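Local coordinates for periplasmic protein TorT (Vibrio parahaemolyticus, PDB 3O1I) that probably binds trimethylamine N-oxide in the periplasm and signals its presence to the membrane sensor kinase TorS, at residues D[9-14]-D[54-59]; D[69-74]-D[95-100]; D[91-96]-D[254-259]. One frame throughout, in Å; residues are numbered along the deposited sequence.

Contact 1: D[9-14]-D[54-59]; sequences CAIYPH and QQLALC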
loop_
_atom_site.group_PDB
_atom_site.type_symbol
_atom_site.label_atom_id
_atom_site.label_comp_id
_atom_site.label_asym_id
_atom_site.label_seq_id
_atom_site.Cartn_x
_atom_site.Cartn_y
_atom_site.Cartn_z
ATOM N N CYS D 9 9.461 -26.290 21.174
ATOM C CA CYS D 9 8.956 -25.085 20.523
ATOM C C CYS D 9 10.091 -24.172 20.037
ATOM O O CYS D 9 10.768 -23.525 20.847
ATOM C CB CYS D 9 8.083 -24.353 21.544
ATOM S SG CYS D 9 6.714 -23.297 20.967
ATOM N N ALA D 10 10.291 -24.113 18.718
ATOM C CA ALA D 10 11.346 -23.277 18.125
ATOM C C ALA D 10 10.857 -21.861 17.802
ATOM O O ALA D 10 9.905 -21.665 17.042
ATOM C CB ALA D 10 11.901 -23.945 16.864
ATOM N N ILE D 11 11.535 -20.877 18.383
ATOM C CA ILE D 11 11.183 -19.474 18.205
ATOM C C ILE D 11 12.223 -18.668 17.430
ATOM O O ILE D 11 13.205 -18.182 18.003
ATOM C CB ILE D 11 10.941 -18.801 19.594
ATOM C CG1 ILE D 11 9.836 -19.554 20.332
ATOM C CG2 ILE D 11 10.552 -17.334 19.431
ATOM C CD1 ILE D 11 8.623 -19.853 19.469
ATOM N N TYR D 12 11.995 -18.519 16.128
ATOM C CA TYR D 12 12.903 -17.757 15.272
ATOM C C TYR D 12 12.664 -16.257 15.412
ATOM O O TYR D 12 11.715 -15.822 16.060
ATOM C CB TYR D 12 12.680 -18.095 13.812
ATOM C CG TYR D 12 12.667 -19.557 13.459
ATOM C CD1 TYR D 12 13.156 -20.528 14.339
ATOM C CD2 TYR D 12 12.233 -19.966 12.196
ATOM C CE1 TYR D 12 13.221 -21.873 13.956
ATOM C CE2 TYR D 12 12.292 -21.294 11.811
ATOM C CZ TYR D 12 12.792 -22.239 12.691
ATOM O OH TYR D 12 12.885 -23.532 12.264
ATOM N N PRO D 13 13.544 -15.440 14.820
ATOM C CA PRO D 13 13.361 -13.986 14.899
ATOM C C PRO D 13 12.543 -13.571 13.664
ATOM O O PRO D 13 11.986 -12.478 13.604
ATOM C CB PRO D 13 14.789 -13.464 14.877
ATOM C CG PRO D 13 15.469 -14.439 13.967
ATOM C CD PRO D 13 14.915 -15.780 14.398
ATOM N N HIS D 14 12.491 -14.486 12.694
ATOM C CA HIS D 14 11.753 -14.338 11.437
ATOM C C HIS D 14 12.004 -15.556 10.549
ATOM O O HIS D 14 12.663 -16.498 10.948
ATOM C CB HIS D 14 12.214 -13.108 10.662
ATOM C CG HIS D 14 13.594 -13.239 10.103
ATOM N ND1 HIS D 14 14.698 -12.662 10.698
ATOM C CD2 HIS D 14 14.053 -13.918 9.026
ATOM C CE1 HIS D 14 15.780 -12.980 10.010
ATOM N NE2 HIS D 14 15.416 -13.742 8.993
ATOM N N GLN D 54 5.408 -12.682 23.381
ATOM C CA GLN D 54 4.101 -13.322 23.380
ATOM C C GLN D 54 4.174 -14.744 22.801
ATOM O O GLN D 54 3.604 -15.674 23.364
ATOM C CB GLN D 54 3.092 -12.467 22.592
ATOM C CG GLN D 54 3.041 -10.977 22.999
ATOM C CD GLN D 54 2.702 -10.742 24.476
ATOM O OE1 GLN D 54 1.632 -11.124 24.950
ATOM N NE2 GLN D 54 3.622 -10.106 25.202
ATOM N N GLN D 55 4.876 -14.916 21.684
ATOM C CA GLN D 55 5.011 -16.238 21.068
ATOM C C GLN D 55 5.776 -17.138 22.024
ATOM O O GLN D 55 5.613 -18.360 22.034
ATOM C CB GLN D 55 5.770 -16.148 19.739
ATOM C CG GLN D 55 5.039 -15.386 18.640
ATOM C CD GLN D 55 5.650 -15.610 17.267
ATOM O OE1 GLN D 55 6.811 -15.273 17.037
ATOM N NE2 GLN D 55 4.868 -16.184 16.347
ATOM N N LEU D 56 6.616 -16.501 22.829
ATOM C CA LEU D 56 7.430 -17.180 23.830
ATOM C C LEU D 56 6.474 -17.658 24.920
ATOM O O LEU D 56 6.590 -18.775 25.429
ATOM C CB LEU D 56 8.442 -16.187 24.401
ATOM C CG LEU D 56 9.747 -16.699 24.995
ATOM C CD1 LEU D 56 10.391 -17.719 24.061
ATOM C CD2 LEU D 56 10.664 -15.505 25.230
ATOM N N ALA D 57 5.524 -16.792 25.260
ATOM C CA ALA D 57 4.508 -17.103 26.259
ATOM C C ALA D 57 3.503 -18.071 25.637
ATOM O O ALA D 57 2.882 -18.867 26.333
ATOM C CB ALA D 57 3.805 -15.824 26.709
ATOM N N LEU D 58 3.343 -17.992 24.320
ATOM C CA LEU D 58 2.432 -18.874 23.615
ATOM C C LEU D 58 3.001 -20.275 23.651
ATOM O O LEU D 58 2.267 -21.252 23.782
ATOM C CB LEU D 58 2.257 -18.435 22.162
ATOM C CG LEU D 58 1.628 -19.486 21.240
ATOM C CD1 LEU D 58 0.274 -19.932 21.770
ATOM C CD2 LEU D 58 1.487 -18.904 19.851
ATOM N N CYS D 59 4.319 -20.374 23.529
ATOM C CA CYS D 59 4.960 -21.680 23.561
ATOM C C CYS D 59 4.592 -22.392 24.858
ATOM O O CYS D 59 4.112 -23.528 24.840
ATOM C CB CYS D 59 6.481 -21.541 23.456
ATOM S SG CYS D 59 7.169 -21.479 21.763
#
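C9 and C59 are joined covalently, which makes this strand-to-helix contact a useful example of packing reinforced by a disulfide. The SG atoms of C9 and C59 lie 2.0 Å apart, and the bridge has a left-handed twist, with a C-S-S-C torsion of -85°. The two cysteines reach the bond differently. In C9 the sulfur stands anti to the backbone N (chi1 -152°) and leads out from the strand. In C59 it lies beside the backbone N and anti to the carbonyl carbon (chi1 -87°), on the helix face turned to the strand. The CA atoms of C9 and C59 are 6.1 Å apart.

Strand 7-12 belongs to the parallel sheet of the first lobe in a type I periplasmic binding fold, and helix 49-62 packs on that sheet. The helix makes the beta-alpha-beta crossover from strand 37-42 to strand 66-69 and passes over strand 7-12, which lies between them. Locally the helix and the strand run nearly antiparallel, their short axes 9.3 Å apart.

The remaining contacts are mainly apolar and centre on I11, two residues along the strand and on the same sheet face as C9. Its CD1 approaches the bridge, 3.2 Å from C59 SG, and makes van der Waals contact with Q55 O at 4.2 Å. One atom back along the same branch, I11 CG1 lies 4.2 Å from L56 CD1, the two side chains crossing at a slant. That Q55 oxygen is already engaged within the helix, accepting the backbone N of C59 at 2.8 Å. No hydrogen bond links strand and helix. I67 touches C9, L56 and C59 and continues this apolar layer onto the next strand, whereas A10 and Y12 point to the other sheet face, against M27 of helix 18-32.

Contact 2: D[69-74]-D[95-100]; sequences LGTVDP and NQLDLD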
loop_
_atom_site.group_PDB
_atom_site.type_symbol
_atom_site.label_atom_id
_atom_site.label_comp_id
_atom_site.label_asym_id
_atom_site.label_seq_id
_atom_site.Cartn_x
_atom_site.Cartn_y
_atom_site.Cartn_z
ATOM N N LEU D 69 15.061 -21.074 21.432
ATOM C CA LEU D 69 14.868 -19.674 21.110
ATOM C C LEU D 69 15.969 -18.999 20.260
ATOM O O LEU D 69 17.165 -19.096 20.564
ATOM C CB LEU D 69 14.677 -18.913 22.434
ATOM C CG LEU D 69 14.959 -17.412 22.555
ATOM C CD1 LEU D 69 13.952 -16.622 21.746
ATOM C CD2 LEU D 69 14.892 -17.005 24.017
ATOM N N GLY D 70 15.547 -18.325 19.186
ATOM C CA GLY D 70 16.468 -17.585 18.334
ATOM C C GLY D 70 16.121 -16.124 18.558
ATOM O O GLY D 70 15.406 -15.523 17.765
ATOM N N THR D 71 16.630 -15.549 19.645
ATOM C CA THR D 71 16.313 -14.163 20.011
ATOM C C THR D 71 16.576 -13.049 19.026
ATOM O O THR D 71 17.578 -13.038 18.309
ATOM C CB THR D 71 16.991 -13.720 21.315
ATOM O OG1 THR D 71 18.402 -13.677 21.124
ATOM C CG2 THR D 71 16.665 -14.672 22.432
ATOM N N VAL D 72 15.660 -12.086 19.068
ATOM C CA VAL D 72 15.665 -10.898 18.235
ATOM C C VAL D 72 16.475 -9.867 18.992
ATOM O O VAL D 72 16.337 -8.674 18.778
ATOM C CB VAL D 72 14.219 -10.365 18.037
ATOM C CG1 VAL D 72 13.353 -11.446 17.388
ATOM C CG2 VAL D 72 13.625 -9.941 19.381
ATOM N N ASP D 73 17.321 -10.350 19.887
ATOM C CA ASP D 73 18.159 -9.477 20.697
ATOM C C ASP D 73 18.781 -10.300 21.817
ATOM O O ASP D 73 18.115 -11.124 22.452
ATOM C CB ASP D 73 17.324 -8.304 21.254
ATOM C CG ASP D 73 18.106 -7.404 22.222
ATOM O OD1 ASP D 73 19.340 -7.538 22.336
ATOM O OD2 ASP D 73 17.461 -6.543 22.872
ATOM N N PRO D 74 20.081 -10.084 22.080
ATOM C CA PRO D 74 20.774 -10.825 23.130
ATOM C C PRO D 74 20.268 -10.447 24.509
ATOM O O PRO D 74 19.938 -11.308 25.324
ATOM C CB PRO D 74 22.235 -10.394 22.951
ATOM C CG PRO D 74 22.300 -9.943 21.532
ATOM C CD PRO D 74 21.031 -9.172 21.426
ATOM N N ASN D 95 21.491 -17.281 17.985
ATOM C CA ASN D 95 21.990 -16.018 18.493
ATOM C C ASN D 95 22.361 -16.032 19.968
ATOM O O ASN D 95 21.859 -16.836 20.756
ATOM C CB ASN D 95 20.970 -14.909 18.189
ATOM C CG ASN D 95 20.678 -14.787 16.696
ATOM O OD1 ASN D 95 21.490 -14.262 15.942
ATOM N ND2 ASN D 95 19.527 -15.299 16.261
ATOM N N GLN D 96 23.270 -15.138 20.326
ATOM C CA GLN D 96 23.731 -15.021 21.691
ATOM C C GLN D 96 22.560 -14.699 22.608
ATOM O O GLN D 96 21.852 -13.717 22.384
ATOM C CB GLN D 96 24.775 -13.911 21.779
ATOM C CG GLN D 96 25.507 -13.837 23.105
ATOM C CD GLN D 96 25.956 -15.201 23.576
ATOM O OE1 GLN D 96 26.254 -16.083 22.767
ATOM N NE2 GLN D 96 26.013 -15.383 24.890
ATOM N N LEU D 97 22.353 -15.530 23.631
ATOM C CA LEU D 97 21.277 -15.320 24.597
ATOM C C LEU D 97 21.869 -14.988 25.962
ATOM O O LEU D 97 22.120 -15.879 26.764
ATOM C CB LEU D 97 20.405 -16.573 24.705
ATOM C CG LEU D 97 19.263 -16.529 25.724
ATOM C CD1 LEU D 97 18.460 -15.242 25.561
ATOM C CD2 LEU D 97 18.368 -17.741 25.528
ATOM N N ASP D 98 22.089 -13.706 26.226
ATOM C CA ASP D 98 22.665 -13.276 27.497
ATOM C C ASP D 98 21.671 -13.268 28.660
ATOM O O ASP D 98 20.797 -12.406 28.731
ATOM C CB ASP D 98 23.284 -11.877 27.365
ATOM C CG ASP D 98 24.471 -11.843 26.410
ATOM O OD1 ASP D 98 25.279 -12.797 26.427
ATOM O OD2 ASP D 98 24.606 -10.853 25.655
ATOM N N LEU D 99 21.818 -14.222 29.574
ATOM C CA LEU D 99 20.941 -14.314 30.740
ATOM C C LEU D 99 21.660 -13.827 32.002
ATOM O O LEU D 99 22.866 -13.588 31.985
ATOM C CB LEU D 99 20.485 -15.758 30.927
ATOM C CG LEU D 99 19.780 -16.322 29.693
ATOM C CD1 LEU D 99 19.476 -17.795 29.884
ATOM C CD2 LEU D 99 18.503 -15.547 29.447
ATOM N N ASP D 100 20.910 -13.667 33.089
ATOM C CA ASP D 100 21.470 -13.229 34.367
ATOM C C ASP D 100 21.829 -14.500 35.135
ATOM O O ASP D 100 21.505 -15.602 34.682
ATOM C CB ASP D 100 20.420 -12.411 35.132
ATOM C CG ASP D 100 20.860 -12.043 36.538
ATOM O OD1 ASP D 100 21.972 -11.493 36.702
ATOM O OD2 ASP D 100 20.082 -12.299 37.484
#
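Two loops that leave adjacent parallel strands at their C-terminal ends meet here through L69, T71 and P74 on one side and N95, L97 and D98 on the other. L97 ties the loops together at their inner side. Its CG is anti to the backbone N (chi1 178°), and its two methyl groups take different partners: L97 CD2 is 3.9 Å from L69 CD2, while L97 CD1 is 3.7 Å from T71 CG2. Both L69 and T71 lie nearly perpendicular to the leucine they touch.

The two branches of T71 serve different loops: CG2 packs across on L97, while the hydroxyl turns back into its own loop and donates to the backbone oxygen of D73, OG1 to O 2.9 Å. It approaches from well above the carbonyl plane, 72° out of it. N95 runs alongside T71 in the opposite sense, its ND2 3.6 Å from T71 O, a packing contact.

Such loops lie along the C-terminal edge of the lobe 1 sheet, the edge that faces the interdomain cleft in type I periplasmic binding proteins. Q52 of helix 49-62 bonds to the backbone oxygen of G70 and, weakly, to the nitrogen of V72, so helix 49-62 helps to hold the first loop.

Farther along, the polar links across the contact are slight. D98 N gives a weak hydrogen bond to P74 O, 3.3 Å long and bent to 133° at the hydrogen. P74 CA supplies a CA-H...O contact to Q96 O at 3.2 Å, and P74 CB rests against D98 OD2. The Q96 amide reaches along its own segment instead: NE2 donates to D98 OD1 at 3.1 Å, with the acceptor in the amide plane but met from above the carboxylate.

Contact 3: D[91-96]-D[254-259]; sequences FATVNQ and RLSVMQ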
loop_
_atom_site.group_PDB
_atom_site.type_symbol
_atom_site.label_atom_id
_atom_site.label_comp_id
_atom_site.label_asym_id
_atom_site.label_seq_id
_atom_site.Cartn_x
_atom_site.Cartn_y
_atom_site.Cartn_z
ATOM N N PHE D 91 17.032 -23.396 24.839
ATOM C CA PHE D 91 18.182 -23.777 24.032
ATOM C C PHE D 91 18.408 -22.692 22.979
ATOM O O PHE D 91 17.590 -22.544 22.066
ATOM C CB PHE D 91 17.934 -25.116 23.316
ATOM C CG PHE D 91 18.048 -26.323 24.203
ATOM C CD1 PHE D 91 16.983 -26.732 24.997
ATOM C CD2 PHE D 91 19.233 -27.057 24.243
ATOM C CE1 PHE D 91 17.094 -27.852 25.818
ATOM C CE2 PHE D 91 19.353 -28.175 25.060
ATOM C CZ PHE D 91 18.280 -28.573 25.848
ATOM N N ALA D 92 19.496 -21.930 23.103
ATOM C CA ALA D 92 19.800 -20.887 22.125
ATOM C C ALA D 92 20.056 -21.587 20.785
ATOM O O ALA D 92 20.822 -22.543 20.727
ATOM C CB ALA D 92 21.025 -20.087 22.563
ATOM N N THR D 93 19.416 -21.112 19.715
ATOM C CA THR D 93 19.568 -21.736 18.403
ATOM C C THR D 93 20.599 -21.118 17.484
ATOM O O THR D 93 21.348 -21.848 16.837
ATOM C CB THR D 93 18.260 -21.740 17.603
ATOM O OG1 THR D 93 17.170 -22.071 18.466
ATOM C CG2 THR D 93 18.343 -22.767 16.462
ATOM N N VAL D 94 20.634 -19.791 17.387
ATOM C CA VAL D 94 21.599 -19.170 16.491
ATOM C C VAL D 94 22.154 -17.876 17.011
ATOM O O VAL D 94 23.184 -17.420 16.548
ATOM C CB VAL D 94 20.991 -18.903 15.103
ATOM C CG1 VAL D 94 21.988 -18.191 14.232
ATOM C CG2 VAL D 94 20.581 -20.204 14.453
ATOM N N ASN D 95 21.491 -17.281 17.985
ATOM C CA ASN D 95 21.990 -16.018 18.493
ATOM C C ASN D 95 22.361 -16.032 19.968
ATOM O O ASN D 95 21.859 -16.836 20.756
ATOM C CB ASN D 95 20.970 -14.909 18.189
ATOM C CG ASN D 95 20.678 -14.787 16.696
ATOM O OD1 ASN D 95 21.490 -14.262 15.942
ATOM N ND2 ASN D 95 19.527 -15.299 16.261
ATOM N N GLN D 96 23.270 -15.138 20.326
ATOM C CA GLN D 96 23.731 -15.021 21.691
ATOM C C GLN D 96 22.560 -14.699 22.608
ATOM O O GLN D 96 21.852 -13.717 22.384
ATOM C CB GLN D 96 24.775 -13.911 21.779
ATOM C CG GLN D 96 25.507 -13.837 23.105
ATOM C CD GLN D 96 25.956 -15.201 23.576
ATOM O OE1 GLN D 96 26.254 -16.083 22.767
ATOM N NE2 GLN D 96 26.013 -15.383 24.890
ATOM N N ARG D 254 19.699 -28.681 13.118
ATOM C CA ARG D 254 19.676 -30.045 13.645
ATOM C C ARG D 254 20.300 -30.055 15.032
ATOM O O ARG D 254 19.778 -30.662 15.961
ATOM C CB ARG D 254 20.457 -30.982 12.722
ATOM C CG ARG D 254 19.839 -31.198 11.346
ATOM C CD ARG D 254 20.825 -31.900 10.404
ATOM N NE ARG D 254 20.261 -32.192 9.085
ATOM C CZ ARG D 254 19.287 -33.073 8.867
ATOM N NH1 ARG D 254 18.766 -33.754 9.884
ATOM N NH2 ARG D 254 18.837 -33.283 7.634
ATOM N N LEU D 255 21.418 -29.361 15.167
ATOM C CA LEU D 255 22.106 -29.284 16.438
ATOM C C LEU D 255 21.182 -28.869 17.593
ATOM O O LEU D 255 21.144 -29.543 18.626
ATOM C CB LEU D 255 23.297 -28.327 16.308
ATOM C CG LEU D 255 24.110 -27.905 17.539
ATOM C CD1 LEU D 255 24.246 -29.059 18.521
ATOM C CD2 LEU D 255 25.480 -27.402 17.074
ATOM N N SER D 256 20.432 -27.780 17.418
ATOM C CA SER D 256 19.516 -27.298 18.457
ATOM C C SER D 256 18.418 -28.303 18.777
ATOM O O SER D 256 18.090 -28.512 19.940
ATOM C CB SER D 256 18.887 -25.969 18.048
ATOM O OG SER D 256 19.398 -24.910 18.840
ATOM N N VAL D 257 17.840 -28.914 17.749
ATOM C CA VAL D 257 16.801 -29.914 17.967
ATOM C C VAL D 257 17.369 -31.010 18.864
ATOM O O VAL D 257 16.820 -31.313 19.926
ATOM C CB VAL D 257 16.365 -30.573 16.656
ATOM C CG1 VAL D 257 15.522 -31.800 16.947
ATOM C CG2 VAL D 257 15.588 -29.592 15.817
ATOM N N MET D 258 18.473 -31.602 18.417
ATOM C CA MET D 258 19.131 -32.667 19.151
ATOM C C MET D 258 19.404 -32.248 20.583
ATOM O O MET D 258 19.051 -32.958 21.515
ATOM C CB MET D 258 20.445 -33.039 18.469
ATOM C CG MET D 258 21.252 -34.084 19.217
ATOM S SD MET D 258 22.993 -33.653 19.262
ATOM C CE MET D 258 23.048 -32.501 20.690
ATOM N N GLN D 259 20.038 -31.093 20.756
ATOM C CA GLN D 259 20.348 -30.600 22.096
ATOM C C GLN D 259 19.169 -30.736 23.066
ATOM O O GLN D 259 19.306 -31.333 24.132
ATOM C CB GLN D 259 20.788 -29.132 22.056
ATOM C CG GLN D 259 22.119 -28.864 21.385
ATOM C CD GLN D 259 22.738 -27.573 21.882
ATOM O OE1 GLN D 259 22.075 -26.540 21.946
ATOM N NE2 GLN D 259 24.016 -27.625 22.240
#
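S256 OG points from the helix into the bend that follows strand 90-92, where T93 receives it. The hydroxyl oxygen sits 3.2 Å from T93 CA and 3.4 Å from T93 CG2. That methyl group stands anti to the backbone N of T93, and it also touches S256 CB. The backbone oxygen of A92 lies 3.3 Å from S256 OG, but the angle is too poor for a hydrogen bond.

One turn on, Q259 meets F91. The ring comes to the helix obliquely: F91 CE2 is 3.3 Å from the carbonyl carbon of Q259, and F91 CD2 is 3.4 Å from Q259 CB. The amide oxygen OE1 of Q259 lies in the ring plane at its edge, nearest CD2, with the ring and amide planes 62° apart.

A second shell helps to position both partners. Q259 NE2 donates weakly to the backbone oxygens of E270 and K271, which help to orient the amide from a later loop. Backbone bonds from F91 to I67 and from T93 to L69 keep the strand in the sheet. Helix 249-263 follows the second-lobe strands in sequence yet packs on the first-lobe sheet, consistent with the repeated chain crossings of type I periplasmic binding proteins. It rests over strands 66-69 and 90-92, where S256 touches I68, and beside helix 18-32, whose M27 touches both T93 and V257.

How the contacts relate
The three contacts sample one parallel sheet at its two faces and its C-terminal edge. Contacts 1 and 3 are buried helix-on-strand packings on opposite faces of it, with helix 49-62 over one and helix 249-263 over the other; contact 2 is partly buried and joins loops at the edge. Chemistry follows place: a disulfide and aliphatic groups in contact 1, an aromatic ring against a glutamine, and a serine-threonine pair, in contact 3, weak polar links beside leucine packing in contact 2. The sheet itself connects them, since probable hydrogen bonds run from I11 O to G70 N and from L69 O to T93 N. Contacts 2 and 3 also share N95 and Q96.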